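Local coordinates for probable transcriptional regulator PhnF (Escherichia coli, PDB 2FA1), which is probably a DNA-binding transcriptional regulator, encoded in an operon for alkylphosphonate uptake and C-P lyase; this chain is its C-terminal effector-binding (UTRA) domain, at residues A[9-14]-A[154-159]; A[20-25]-A[79-84]; A[51-56]-A[63-68]; A[99-104]-A[132-137]; A[125-130]-A[147-152]. All coordinates share one frame; numbering follows the deposited sequence.

Interaction 1: residues A[9-14]-A[154-159]; sequences FSQNLL and IEFTME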
# COMPACT_ATOMS: atom_id res chain seq x y z
N PHE A 9 4.50 13.22 5.18
CA PHE A 9 3.51 13.56 4.13
C PHE A 9 2.55 12.40 3.86
O PHE A 9 2.97 11.27 3.98
CB PHE A 9 4.25 13.87 2.83
CG PHE A 9 5.16 15.08 2.93
CD1 PHE A 9 6.53 14.90 3.05
CD2 PHE A 9 4.63 16.36 3.00
CE1 PHE A 9 7.41 15.99 3.23
CE2 PHE A 9 5.51 17.48 3.13
CZ PHE A 9 6.86 17.29 3.22
N SER A 10 1.29 12.66 3.45
CA SER A 10 0.31 11.58 3.06
C SER A 10 -0.03 11.71 1.60
O SER A 10 -0.25 12.83 1.11
CB SER A 10 -1.03 11.65 3.84
OG SER A 10 -0.84 11.45 5.23
N GLN A 11 -0.03 10.61 0.84
CA GLN A 11 -0.46 10.64 -0.57
C GLN A 11 -1.59 9.62 -0.77
O GLN A 11 -1.49 8.49 -0.33
CB GLN A 11 0.69 10.37 -1.60
CG GLN A 11 1.70 11.58 -1.93
CD GLN A 11 2.97 11.19 -2.80
OE1 GLN A 11 3.69 12.08 -3.30
NE2 GLN A 11 3.20 9.88 -2.98
N ASN A 12 -2.65 10.03 -1.44
CA ASN A 12 -3.75 9.14 -1.76
C ASN A 12 -3.34 8.04 -2.76
O ASN A 12 -2.86 8.27 -3.88
CB ASN A 12 -4.97 9.99 -2.17
CG ASN A 12 -6.20 9.18 -2.57
OD1 ASN A 12 -6.17 8.00 -2.89
ND2 ASN A 12 -7.35 9.88 -2.55
N LEU A 13 -3.50 6.81 -2.34
CA LEU A 13 -3.05 5.66 -3.12
C LEU A 13 -3.82 5.64 -4.43
O LEU A 13 -3.29 5.23 -5.45
CB LEU A 13 -3.25 4.34 -2.31
CG LEU A 13 -2.77 3.05 -2.98
CD1 LEU A 13 -1.24 3.08 -3.11
CD2 LEU A 13 -3.20 1.87 -2.20
N LEU A 14 -5.05 6.13 -4.43
CA LEU A 14 -5.84 6.07 -5.66
C LEU A 14 -5.71 7.30 -6.55
O LEU A 14 -6.23 7.27 -7.68
CB LEU A 14 -7.32 5.75 -5.35
CG LEU A 14 -7.55 4.53 -4.47
CD1 LEU A 14 -8.90 4.68 -3.72
CD2 LEU A 14 -7.44 3.23 -5.32
N ILE A 154 6.82 9.52 3.30
CA ILE A 154 5.44 9.43 2.74
C ILE A 154 4.74 8.16 3.15
O ILE A 154 5.38 7.09 3.10
CB ILE A 154 5.48 9.54 1.20
CG1 ILE A 154 5.76 10.97 0.68
CG2 ILE A 154 4.10 9.14 0.59
CD1 ILE A 154 6.19 11.00 -0.82
N GLU A 155 3.46 8.29 3.59
CA GLU A 155 2.54 7.17 3.85
C GLU A 155 1.37 7.29 2.86
O GLU A 155 0.99 8.40 2.44
CB GLU A 155 2.11 7.24 5.34
CG GLU A 155 0.84 6.43 5.69
CD GLU A 155 0.60 6.37 7.20
OE1 GLU A 155 0.38 7.46 7.77
OE2 GLU A 155 0.59 5.27 7.83
N PHE A 156 0.83 6.16 2.43
CA PHE A 156 -0.29 6.18 1.48
C PHE A 156 -1.57 6.01 2.21
O PHE A 156 -1.64 5.27 3.17
CB PHE A 156 -0.17 5.07 0.45
CG PHE A 156 0.93 5.34 -0.60
CD1 PHE A 156 0.65 6.15 -1.68
CD2 PHE A 156 2.18 4.72 -0.49
CE1 PHE A 156 1.69 6.45 -2.63
CE2 PHE A 156 3.21 4.99 -1.41
CZ PHE A 156 2.95 5.82 -2.49
N THR A 157 -2.62 6.68 1.69
CA THR A 157 -3.93 6.53 2.34
C THR A 157 -4.95 6.05 1.30
O THR A 157 -4.78 6.29 0.12
CB THR A 157 -4.44 7.89 2.94
OG1 THR A 157 -4.49 8.86 1.89
CG2 THR A 157 -3.47 8.37 4.01
N MET A 158 -6.04 5.44 1.75
CA MET A 158 -7.08 5.10 0.79
C MET A 158 -8.42 5.19 1.52
O MET A 158 -8.51 4.81 2.69
CB MET A 158 -6.81 3.72 0.16
CG MET A 158 -7.98 3.05 -0.52
SD MET A 158 -7.32 1.65 -1.41
CE MET A 158 -6.14 1.11 -0.19
N GLU A 159 -9.39 5.81 0.86
CA GLU A 159 -10.75 5.92 1.45
C GLU A 159 -11.60 4.91 0.73
O GLU A 159 -11.48 4.72 -0.51
CB GLU A 159 -11.35 7.30 1.19
CG GLU A 159 -10.58 8.43 1.84
CD GLU A 159 -10.85 8.50 3.29
OE1 GLU A 159 -11.93 7.99 3.69
OE2 GLU A 159 -10.00 9.04 4.04
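Four backbone hydrogen bonds join strand 9-12 to strand 154-159 as a parallel pair, which a strand of the second subunit extends along 156-159. Glu155 N and Thr157 N donate to Phe9 O and Gln11 O, while Gln11 N and Leu13 N donate back to Glu155 O and Thr157 O; the last is almost straight (2.8 Å from Leu13 N to Thr157 O, 178°). The Asn12 side chain ends the strand in an Asx turn: with CG anti to the backbone N, its OD1 receives Leu14 N at 2.7 Å. Leu13 CD1 lies 3.9 Å from Phe156 CD1, and its other methyl, CD2, is 3.6 Å from Met158 CE. Separately, Gln11 stretches beside Phe156, its amide turned 52° from the ring and NE2 3.8 Å from Phe156 CE1; its OE1 bonds to Arg55. The ladder is thus two-faced: Phe156 suits the side against strands 125-135 and 143-150, whereas on the side of Ser10 and Thr157 the carboxylate of Glu155 answers Arg104 and Arg130 of the second subunit.

Interaction 2: residues A[20-25]-A[79-84]; sequences PTSEKL and QRFDSG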
# COMPACT_ATOMS: atom_id res chain seq x y z
N PRO A 20 0.79 17.48 -8.17
CA PRO A 20 0.75 18.79 -8.87
C PRO A 20 2.01 19.65 -8.88
O PRO A 20 2.12 20.55 -9.72
CB PRO A 20 -0.45 19.53 -8.21
CG PRO A 20 -1.23 18.44 -7.58
CD PRO A 20 -0.30 17.33 -7.21
N THR A 21 2.99 19.34 -8.00
CA THR A 21 4.30 19.97 -8.03
C THR A 21 5.38 19.05 -8.62
O THR A 21 6.57 19.40 -8.54
CB THR A 21 4.83 20.26 -6.59
OG1 THR A 21 5.01 19.01 -5.90
CG2 THR A 21 3.90 21.14 -5.91
N SER A 22 5.00 17.94 -9.22
CA SER A 22 6.02 17.02 -9.79
C SER A 22 6.66 17.68 -10.99
O SER A 22 6.03 18.51 -11.66
CB SER A 22 5.50 15.66 -10.14
OG SER A 22 4.80 15.71 -11.34
N GLU A 23 7.96 17.40 -11.16
CA GLU A 23 8.70 17.89 -12.34
C GLU A 23 9.04 16.76 -13.26
O GLU A 23 9.37 15.67 -12.82
CB GLU A 23 9.99 18.49 -11.89
CG GLU A 23 9.80 19.72 -11.06
CD GLU A 23 9.46 20.94 -11.89
OE1 GLU A 23 9.68 20.97 -13.13
OE2 GLU A 23 8.99 21.89 -11.25
N LYS A 24 9.04 17.03 -14.56
CA LYS A 24 9.56 16.03 -15.54
C LYS A 24 11.04 15.99 -15.48
O LYS A 24 11.71 17.04 -15.68
CB LYS A 24 9.08 16.42 -16.98
CG LYS A 24 9.47 15.26 -17.94
CD LYS A 24 8.92 15.55 -19.39
CE LYS A 24 9.63 16.75 -20.07
NZ LYS A 24 9.15 16.84 -21.52
N LEU A 25 11.56 14.78 -15.40
CA LEU A 25 13.00 14.52 -15.50
C LEU A 25 13.35 14.08 -16.91
O LEU A 25 14.40 14.45 -17.40
CB LEU A 25 13.40 13.38 -14.55
CG LEU A 25 13.82 13.91 -13.11
CD1 LEU A 25 13.09 14.98 -12.55
CD2 LEU A 25 14.13 12.66 -12.22
N GLN A 79 5.55 14.56 -25.01
CA GLN A 79 6.85 15.24 -25.07
C GLN A 79 6.77 16.69 -24.59
O GLN A 79 7.77 17.20 -24.16
CB GLN A 79 7.42 15.20 -26.47
CG GLN A 79 6.76 16.19 -27.43
CD GLN A 79 7.19 15.94 -28.90
OE1 GLN A 79 6.73 14.99 -29.59
NE2 GLN A 79 8.01 16.86 -29.41
N ARG A 80 5.56 17.28 -24.59
CA ARG A 80 5.33 18.66 -24.16
C ARG A 80 5.03 18.79 -22.69
O ARG A 80 4.92 19.96 -22.19
CB ARG A 80 4.21 19.26 -25.03
CG ARG A 80 4.65 19.38 -26.53
CD ARG A 80 3.53 19.97 -27.51
NE ARG A 80 4.19 20.48 -28.78
CZ ARG A 80 4.60 19.72 -29.82
NH1 ARG A 80 4.43 18.40 -29.86
NH2 ARG A 80 5.22 20.32 -30.86
N PHE A 81 4.97 17.68 -21.95
CA PHE A 81 4.73 17.81 -20.48
C PHE A 81 5.95 18.42 -19.81
O PHE A 81 7.05 18.07 -20.13
CB PHE A 81 4.39 16.44 -19.89
CG PHE A 81 4.33 16.43 -18.38
CD1 PHE A 81 3.23 17.01 -17.74
CD2 PHE A 81 5.38 15.92 -17.65
CE1 PHE A 81 3.15 17.03 -16.31
CE2 PHE A 81 5.31 15.93 -16.22
CZ PHE A 81 4.19 16.48 -15.61
N ASP A 82 5.73 19.35 -18.86
CA ASP A 82 6.83 20.05 -18.21
C ASP A 82 6.81 19.80 -16.70
O ASP A 82 7.83 19.35 -16.13
CB ASP A 82 6.61 21.53 -18.53
CG ASP A 82 7.73 22.43 -18.08
OD1 ASP A 82 8.81 21.93 -17.63
OD2 ASP A 82 7.52 23.66 -18.23
N SER A 83 5.67 20.07 -16.06
CA SER A 83 5.52 19.89 -14.62
C SER A 83 4.08 19.85 -14.28
O SER A 83 3.20 20.30 -15.07
CB SER A 83 6.24 21.04 -13.88
OG SER A 83 5.46 22.25 -14.08
N GLY A 84 3.79 19.34 -13.08
CA GLY A 84 2.44 19.30 -12.61
C GLY A 84 1.94 17.87 -12.61
O GLY A 84 2.77 16.91 -12.64
O HOH W 1 9.62 22.74 -14.78
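A short backbone bridge, with polar side chains reinforcing it, ties the start of edge strand 23-31 to the loop between helices 75-78 and 86-94. Glu23 and Ser83 form the single bridge. On one side of it Gly84 N donates to Ser22 O (2.8 Å, 170°), and on the other Lys24 N donates to Asp82 O (3.1 Å). Ser22 adds a second link to Gly84: OG, held between its backbone N and carbonyl carbon, gives its proton to Gly84 O at 2.7 Å. Glycine is required there by the backbone angles (109°/-166°), and Gly84 CA can approach Pro20 O to 3.2 Å. Lys24 runs past Phe81 in the opposite direction, CB 3.8 Å from ring atom CD2; its chain bends at chi3 and the ammonium turns to Ser27 OG, with a weak bond to Phe81 O. A water spans the carboxylates of Glu23 and Asp82, 3.1 Å from Asp82 OD1. The Phe81 ring packs edge-to-face with Phe89 of helix 86-94 and touches Thr53 of strand 47-57, which pairs with strand 23-31.

Interaction 3: residues A[51-56]-A[63-68]; sequences LRTLRR and CLIDHY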
# COMPACT_ATOMS: atom_id res chain seq x y z
N LEU A 51 8.24 8.55 -19.54
CA LEU A 51 8.34 9.85 -18.84
C LEU A 51 8.79 9.53 -17.44
O LEU A 51 8.20 8.63 -16.81
CB LEU A 51 6.95 10.48 -18.75
CG LEU A 51 6.86 11.62 -19.75
CD1 LEU A 51 6.79 10.91 -21.13
CD2 LEU A 51 5.65 12.46 -19.56
N ARG A 52 9.73 10.32 -16.90
CA ARG A 52 10.07 10.13 -15.49
C ARG A 52 9.75 11.43 -14.76
O ARG A 52 10.09 12.55 -15.27
CB ARG A 52 11.54 9.80 -15.41
CG ARG A 52 12.03 9.70 -13.89
CD ARG A 52 13.53 9.43 -13.93
NE ARG A 52 13.74 8.04 -14.46
CZ ARG A 52 14.80 7.61 -15.16
NH1 ARG A 52 15.83 8.42 -15.53
NH2 ARG A 52 14.82 6.32 -15.56
N THR A 53 9.13 11.35 -13.60
CA THR A 53 8.81 12.60 -12.84
C THR A 53 9.39 12.44 -11.45
O THR A 53 9.66 11.34 -10.96
CB THR A 53 7.28 12.82 -12.70
OG1 THR A 53 6.65 11.68 -12.05
CG2 THR A 53 6.56 12.94 -14.17
N LEU A 54 9.54 13.63 -10.81
CA LEU A 54 10.05 13.56 -9.42
C LEU A 54 9.39 14.70 -8.62
O LEU A 54 9.25 15.83 -9.13
CB LEU A 54 11.51 13.87 -9.48
CG LEU A 54 12.29 13.75 -8.15
CD1 LEU A 54 12.34 12.40 -7.62
CD2 LEU A 54 13.65 14.35 -8.31
N ARG A 55 9.06 14.36 -7.38
CA ARG A 55 8.50 15.40 -6.43
C ARG A 55 9.66 15.66 -5.45
O ARG A 55 10.25 14.66 -4.87
CB ARG A 55 7.27 14.82 -5.76
CG ARG A 55 6.86 15.79 -4.61
CD ARG A 55 5.67 15.26 -3.77
NE ARG A 55 5.33 16.24 -2.73
CZ ARG A 55 4.41 16.02 -1.79
NH1 ARG A 55 3.79 14.85 -1.76
NH2 ARG A 55 4.13 16.94 -0.90
N ARG A 56 9.93 16.96 -5.17
CA ARG A 56 10.96 17.31 -4.17
C ARG A 56 10.28 18.30 -3.25
O ARG A 56 9.32 18.99 -3.65
CB ARG A 56 12.08 18.06 -4.81
CG ARG A 56 12.96 17.20 -5.74
CD ARG A 56 14.21 18.07 -6.31
NE ARG A 56 15.09 17.18 -7.08
CZ ARG A 56 16.08 16.42 -6.61
NH1 ARG A 56 16.51 16.50 -5.32
NH2 ARG A 56 16.69 15.59 -7.46
N CYS A 63 9.63 11.42 -4.18
CA CYS A 63 8.82 10.44 -4.92
C CYS A 63 9.25 10.47 -6.39
O CYS A 63 9.11 11.51 -7.05
CB CYS A 63 7.32 10.84 -4.86
SG CYS A 63 6.40 9.54 -5.83
N LEU A 64 9.78 9.35 -6.90
CA LEU A 64 10.21 9.30 -8.28
C LEU A 64 9.21 8.35 -8.98
O LEU A 64 8.91 7.33 -8.41
CB LEU A 64 11.53 8.54 -8.29
CG LEU A 64 12.06 8.19 -9.68
CD1 LEU A 64 12.60 9.56 -10.20
CD2 LEU A 64 13.17 7.12 -9.55
N ILE A 65 8.71 8.70 -10.17
CA ILE A 65 7.80 7.75 -10.88
C ILE A 65 8.29 7.62 -12.33
O ILE A 65 8.56 8.64 -12.98
CB ILE A 65 6.38 8.31 -10.90
CG1 ILE A 65 5.90 8.69 -9.47
CG2 ILE A 65 5.34 7.29 -11.51
CD1 ILE A 65 4.47 9.26 -9.37
N ASP A 66 8.34 6.38 -12.81
CA ASP A 66 8.62 6.08 -14.21
C ASP A 66 7.30 5.72 -14.83
O ASP A 66 6.65 4.82 -14.31
CB ASP A 66 9.64 4.97 -14.30
CG ASP A 66 11.05 5.51 -14.01
OD1 ASP A 66 11.57 6.31 -14.78
OD2 ASP A 66 11.61 5.14 -12.97
N HIS A 67 6.90 6.41 -15.88
CA HIS A 67 5.57 6.15 -16.50
C HIS A 67 5.87 5.65 -17.96
O HIS A 67 6.65 6.26 -18.66
CB HIS A 67 4.88 7.47 -16.74
CG HIS A 67 4.66 8.26 -15.51
ND1 HIS A 67 3.47 8.25 -14.81
CD2 HIS A 67 5.45 9.18 -14.93
CE1 HIS A 67 3.58 9.09 -13.78
NE2 HIS A 67 4.76 9.67 -13.84
N TYR A 68 5.19 4.57 -18.40
CA TYR A 68 5.61 3.97 -19.68
C TYR A 68 4.25 3.83 -20.42
O TYR A 68 3.24 3.26 -19.85
CB TYR A 68 6.12 2.57 -19.46
CG TYR A 68 7.41 2.53 -18.67
CD1 TYR A 68 8.60 2.80 -19.26
CD2 TYR A 68 7.36 2.23 -17.29
CE1 TYR A 68 9.77 2.77 -18.52
CE2 TYR A 68 8.59 2.18 -16.53
CZ TYR A 68 9.76 2.46 -17.17
OH TYR A 68 10.96 2.45 -16.42
O HOH W 2 13.78 3.75 -15.61
O HOH W 3 6.86 12.31 -9.30
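Asp66 OD1 is gripped by three nitrogens: Arg52 NE, Arg52 NH2 and, from just before the segment, His50 NE2. The NE bond is the strong member of the salt bridge, 2.8 Å from Arg52 NE to Asp66 OD1, using the syn lone pair of the oxygen; the NH2 bond is weak. Arg52 and Asp66 lie side by side with guanidinium and carboxylate planes 87° apart. The bend of Arg52 at chi3 (-69°) turns the NE edge of the guanidinium to OD1, and NH2 goes on to a water that also meets Tyr68 OH. Strands 47-57 and 60-69 form an antiparallel beta hairpin in the six-stranded sheet of the UTRA domain, with Leu51, Thr53 and Arg55 in hydrogen-bonded pairs with His67, Ile65 and Cys63. On the face of these residues, Thr53 OG1 sits at the edge of the imidazole, 3.3 Å from His67 NE2; either could donate. His67 ND1 bonds to Glu143, so the ring is held at both nitrogens, and Ile65 CG2 lies 3.3 Å above its plane, toward the rim. Leu54 and Leu64 suit the other face, shared with the salt bridge: Leu54 CD1 meets Leu64 CD1 at 3.8 Å, and Leu64 CD1 lies 3.7 Å from Arg52 CG.

Interaction 4: residues A[99-104]-A[132-137]; sequences RRSQTR and LNHRDG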
# COMPACT_ATOMS: atom_id res chain seq x y z
N ARG A 99 -7.95 5.13 -15.93
CA ARG A 99 -8.49 4.46 -14.76
C ARG A 99 -7.70 3.18 -14.48
O ARG A 99 -7.33 2.42 -15.38
CB ARG A 99 -9.96 4.12 -14.95
CG ARG A 99 -10.86 5.34 -14.97
CD ARG A 99 -11.14 5.86 -13.57
NE ARG A 99 -11.19 7.32 -13.51
CZ ARG A 99 -11.53 8.12 -14.53
NH1 ARG A 99 -11.91 7.62 -15.70
NH2 ARG A 99 -11.51 9.43 -14.34
N ARG A 100 -7.49 2.96 -13.21
CA ARG A 100 -6.62 1.94 -12.66
C ARG A 100 -7.21 0.52 -12.80
O ARG A 100 -8.39 0.29 -12.48
CB ARG A 100 -6.44 2.31 -11.22
CG ARG A 100 -5.56 1.42 -10.37
CD ARG A 100 -4.14 1.89 -10.27
NE ARG A 100 -4.06 3.30 -9.88
CZ ARG A 100 -3.83 3.72 -8.65
NH1 ARG A 100 -3.54 2.83 -7.73
NH2 ARG A 100 -3.81 5.04 -8.36
N SER A 101 -6.45 -0.43 -13.27
CA SER A 101 -6.95 -1.79 -13.18
C SER A 101 -6.33 -2.56 -12.05
O SER A 101 -7.01 -3.36 -11.36
CB SER A 101 -6.80 -2.62 -14.45
OG SER A 101 -5.47 -2.89 -14.79
N GLN A 102 -5.03 -2.37 -11.88
CA GLN A 102 -4.34 -3.22 -10.90
C GLN A 102 -3.31 -2.35 -10.21
O GLN A 102 -2.77 -1.42 -10.81
CB GLN A 102 -3.57 -4.30 -11.67
CG GLN A 102 -4.42 -5.27 -12.43
CD GLN A 102 -3.61 -6.47 -12.88
OE1 GLN A 102 -4.10 -7.61 -12.84
NE2 GLN A 102 -2.35 -6.25 -13.27
N THR A 103 -3.05 -2.66 -8.91
CA THR A 103 -2.03 -1.95 -8.12
C THR A 103 -1.23 -3.05 -7.42
O THR A 103 -1.84 -4.07 -6.97
CB THR A 103 -2.64 -1.00 -7.06
OG1 THR A 103 -3.53 -0.05 -7.66
CG2 THR A 103 -1.52 -0.21 -6.30
N ARG A 104 0.12 -2.89 -7.37
CA ARG A 104 0.95 -3.80 -6.53
C ARG A 104 1.77 -2.89 -5.61
O ARG A 104 2.41 -1.97 -6.13
CB ARG A 104 1.83 -4.65 -7.33
CG ARG A 104 1.04 -5.79 -8.04
CD ARG A 104 2.07 -6.84 -8.60
NE ARG A 104 1.37 -8.08 -8.80
CZ ARG A 104 1.48 -9.19 -8.05
NH1 ARG A 104 2.33 -9.30 -7.02
NH2 ARG A 104 0.72 -10.22 -8.38
N LEU A 132 -1.23 -0.44 -13.30
CA LEU A 132 -1.66 -0.54 -14.69
C LEU A 132 -2.95 0.25 -14.83
O LEU A 132 -3.92 0.14 -14.00
CB LEU A 132 -2.01 -2.01 -15.05
CG LEU A 132 -0.78 -2.80 -15.40
CD1 LEU A 132 -1.27 -4.22 -15.76
CD2 LEU A 132 -0.02 -2.19 -16.58
N ASN A 133 -2.96 1.11 -15.87
CA ASN A 133 -4.02 2.09 -16.07
C ASN A 133 -4.48 1.95 -17.51
O ASN A 133 -3.72 1.51 -18.40
CB ASN A 133 -3.52 3.53 -15.85
CG ASN A 133 -3.12 3.81 -14.42
OD1 ASN A 133 -3.89 3.67 -13.48
ND2 ASN A 133 -1.86 4.21 -14.24
N HIS A 134 -5.78 2.21 -17.69
CA HIS A 134 -6.50 1.89 -18.95
C HIS A 134 -7.32 3.10 -19.35
O HIS A 134 -7.70 3.89 -18.49
CB HIS A 134 -7.46 0.71 -18.67
CG HIS A 134 -6.75 -0.62 -18.57
ND1 HIS A 134 -6.19 -1.07 -17.39
CD2 HIS A 134 -6.46 -1.55 -19.51
CE1 HIS A 134 -5.60 -2.24 -17.61
NE2 HIS A 134 -5.75 -2.56 -18.88
N ARG A 135 -7.45 3.29 -20.66
CA ARG A 135 -8.46 4.22 -21.18
C ARG A 135 -9.74 3.40 -21.08
O ARG A 135 -9.81 2.24 -21.59
CB ARG A 135 -8.25 4.58 -22.65
CG ARG A 135 -6.95 5.22 -22.94
CD ARG A 135 -6.82 5.51 -24.47
NE ARG A 135 -8.02 6.17 -24.96
CZ ARG A 135 -8.14 6.78 -26.14
NH1 ARG A 135 -7.12 6.78 -27.00
NH2 ARG A 135 -9.31 7.37 -26.47
N ASP A 136 -10.69 3.98 -20.36
CA ASP A 136 -12.09 3.53 -20.37
C ASP A 136 -12.33 2.33 -21.29
O ASP A 136 -12.49 2.48 -22.52
CB ASP A 136 -12.99 4.70 -20.77
CG ASP A 136 -13.41 5.55 -19.58
OD1 ASP A 136 -14.63 5.56 -19.27
OD2 ASP A 136 -12.54 6.19 -18.96
N GLY A 137 -12.31 1.15 -20.67
CA GLY A 137 -12.73 -0.11 -21.27
C GLY A 137 -11.70 -1.20 -21.59
O GLY A 137 -11.89 -2.37 -21.24
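A classic beta bulge interrupts the antiparallel pairing of edge strand 98-109 with strand 125-135. Ser101 and Gln102 both face Leu132, and the carbonyl of Leu132 takes the two N-H groups: Ser101 N at 2.7 Å from Leu132 O, and Gln102 N in a weak bond at 3.5 Å from the same oxygen. Ser101 takes up the extra residue of the bulge, with a psi of -41°. Beyond it, Leu132 N returns a bond to Gln102 O, while on the other side Arg99 and His134 form a hydrogen-bonded pair, nearly straight from Arg99 N to His134 O (2.9 Å, 173°). The bulge lies on the outermost strand of the sheet within the chain, and Gln102, Thr103 and Arg104 there pair with a strand of the second subunit, so the sheet continues across the dimer. Ser101 CB lies 3.4 Å from His134 ND1. Gln102 runs alongside Leu132, NE2 3.4 Å from Leu132 CD1, its polar partner being Glu159 of the second subunit. On the opposite face Arg100 and Asn133 lie side by side, guanidinium and amide planes 78° apart; Gln16 bonds to both Arg100 NE and Asn133 OD1, and Glu143 takes Asn133 ND2. Bent at chi2 and chi3, Arg100 folds along its own strand so that NH1 donates to Thr103 OG1 at 2.9 Å. At the exposed end Asp136 OD2 meets the Arg99 guanidinium at its edge in a long salt bridge, 3.6 Å from Arg99 NH1.

Interaction 5: residues A[125-130]-A[147-152]; sequences PLLCVR and SLTRAD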
# COMPACT_ATOMS: atom_id res chain seq x y z
N PRO A 125 14.88 2.35 3.31
CA PRO A 125 13.57 1.78 2.86
C PRO A 125 12.70 2.65 1.92
O PRO A 125 12.41 3.85 2.22
CB PRO A 125 12.83 1.52 4.19
CG PRO A 125 13.90 1.26 5.12
CD PRO A 125 14.94 2.32 4.78
N LEU A 126 12.23 1.99 0.84
CA LEU A 126 11.37 2.65 -0.17
C LEU A 126 10.05 1.92 -0.26
O LEU A 126 10.05 0.68 -0.10
CB LEU A 126 11.99 2.61 -1.55
CG LEU A 126 13.38 3.12 -1.84
CD1 LEU A 126 13.73 2.74 -3.30
CD2 LEU A 126 13.33 4.59 -1.58
N LEU A 127 8.96 2.66 -0.54
CA LEU A 127 7.67 2.03 -0.90
C LEU A 127 7.67 2.02 -2.42
O LEU A 127 8.03 3.06 -3.07
CB LEU A 127 6.49 2.86 -0.43
CG LEU A 127 6.07 2.62 1.03
CD1 LEU A 127 5.30 3.81 1.75
CD2 LEU A 127 5.33 1.28 1.09
N CYS A 128 7.31 0.88 -3.02
CA CYS A 128 7.26 0.80 -4.45
C CYS A 128 5.81 0.51 -4.85
O CYS A 128 5.23 -0.48 -4.36
CB CYS A 128 8.17 -0.28 -4.92
SG CYS A 128 8.00 -0.70 -6.72
N VAL A 129 5.20 1.40 -5.67
CA VAL A 129 3.77 1.25 -6.02
C VAL A 129 3.75 1.11 -7.54
O VAL A 129 4.24 2.01 -8.28
CB VAL A 129 2.86 2.40 -5.56
CG1 VAL A 129 1.45 2.14 -6.01
CG2 VAL A 129 2.87 2.52 -4.04
N ARG A 130 3.16 0.03 -8.03
CA ARG A 130 3.24 -0.23 -9.50
C ARG A 130 1.80 -0.36 -9.93
O ARG A 130 0.96 -1.01 -9.24
CB ARG A 130 3.98 -1.51 -9.84
CG ARG A 130 5.49 -1.51 -9.41
CD ARG A 130 6.26 -2.62 -9.95
NE ARG A 130 5.94 -3.84 -9.24
CZ ARG A 130 5.68 -5.02 -9.81
NH1 ARG A 130 5.71 -5.20 -11.11
NH2 ARG A 130 5.44 -6.07 -9.01
N SER A 147 6.28 3.78 -9.03
CA SER A 147 6.58 4.88 -8.12
C SER A 147 7.54 4.35 -7.08
O SER A 147 7.32 3.26 -6.51
CB SER A 147 5.27 5.23 -7.40
OG SER A 147 5.44 6.33 -6.58
N LEU A 148 8.56 5.13 -6.73
CA LEU A 148 9.47 4.75 -5.62
C LEU A 148 9.50 5.98 -4.71
O LEU A 148 9.75 7.09 -5.17
CB LEU A 148 10.92 4.50 -6.12
CG LEU A 148 11.05 3.36 -7.13
CD1 LEU A 148 12.49 3.45 -7.52
CD2 LEU A 148 10.74 2.15 -6.37
N THR A 149 9.04 5.77 -3.46
CA THR A 149 8.89 6.85 -2.50
C THR A 149 9.61 6.57 -1.22
O THR A 149 9.49 5.52 -0.64
CB THR A 149 7.45 7.06 -2.03
OG1 THR A 149 6.86 5.79 -1.62
CG2 THR A 149 6.55 7.69 -3.06
N ARG A 150 10.31 7.57 -0.72
CA ARG A 150 11.05 7.39 0.53
C ARG A 150 10.04 7.08 1.64
O ARG A 150 9.12 7.86 1.95
CB ARG A 150 11.73 8.77 0.87
CG ARG A 150 13.06 8.97 0.09
CD ARG A 150 13.69 10.31 0.61
NE ARG A 150 14.06 10.23 2.05
CZ ARG A 150 14.99 11.02 2.61
NH1 ARG A 150 15.77 11.83 1.88
NH2 ARG A 150 15.29 10.88 3.92
N ALA A 151 10.18 5.89 2.22
CA ALA A 151 9.22 5.51 3.21
C ALA A 151 9.37 6.26 4.52
O ALA A 151 8.43 6.26 5.33
CB ALA A 151 9.33 4.01 3.44
N ASP A 152 10.53 6.92 4.72
CA ASP A 152 10.62 7.78 5.88
C ASP A 152 9.86 9.11 5.78
O ASP A 152 9.81 9.85 6.79
CB ASP A 152 12.08 7.97 6.33
CG ASP A 152 12.94 8.68 5.31
OD1 ASP A 152 12.52 8.77 4.16
OD2 ASP A 152 14.09 9.12 5.63
O HOH W 4 13.93 6.30 2.26
O HOH W 5 5.82 4.73 -4.16
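Strands 125-130 and 147-150 run antiparallel, their axes 151° apart, with reciprocal bonds between Leu127 and Thr149 and between Val129 and Ser147. The straightest runs from Ser147 N to Val129 O (2.8 Å, 172°). Past the strand end, Ala151 N donates to Pro125 O on a lone pair at 3.0 Å; the small Ala151 methyl can lie against that same carbonyl. On the face of Leu127, Val129, Ser147 and Thr149, one water joins three groups: it donates to Leu127 O and binds both hydroxyls, at 2.9 Å from Ser147 OG and 2.9 Å from Thr149 OG1. Ser147 OG is anti to its backbone N, whereas Thr149 OG1 sits between N and the carbonyl carbon, 3.2 Å from Leu127 CB. Leu148 and Cys128 share the other face, Leu148 CD2 resting 3.8 Å from Cys128 CB; Leu126 and Leu148 both pack on Leu118 of helix 113-118. Arg150, last of its strand, grips the Asp152 carboxylate just beyond it side-on, Arg150 NH2 to Asp152 OD2 at 2.7 Å and NE to OD1, each oxygen using its syn lone pair. The chemistry is therefore divided: among Leu127 and Val129 a water satisfies two buried hydroxyls, while leucines meet the helix.

Four of the contacts follow the six-stranded antiparallel sheet, and interaction 1 packs on one of its faces. Interaction 2 adjoins interaction 3 through backbone pairing, with Leu25 N 2.7 Å from Arg52 O. Interaction 3 meets interaction 5 in mid-sheet, Leu64 O lying 2.8 Å from Leu148 N, and interaction 5 shares strand 125-135 with interaction 4. Interaction 1 spans several of them: Phe156 CE2 is 3.6 Å from Val129 CG2 of interaction 5, while Arg55 and Arg100 tie it to interactions 3 and 4. Interactions 2 and 4, with centres about 21 Å apart, do not touch. Interactions 1, 4 and 5 reach the second subunit, whereas 2 and 3 lie away from it.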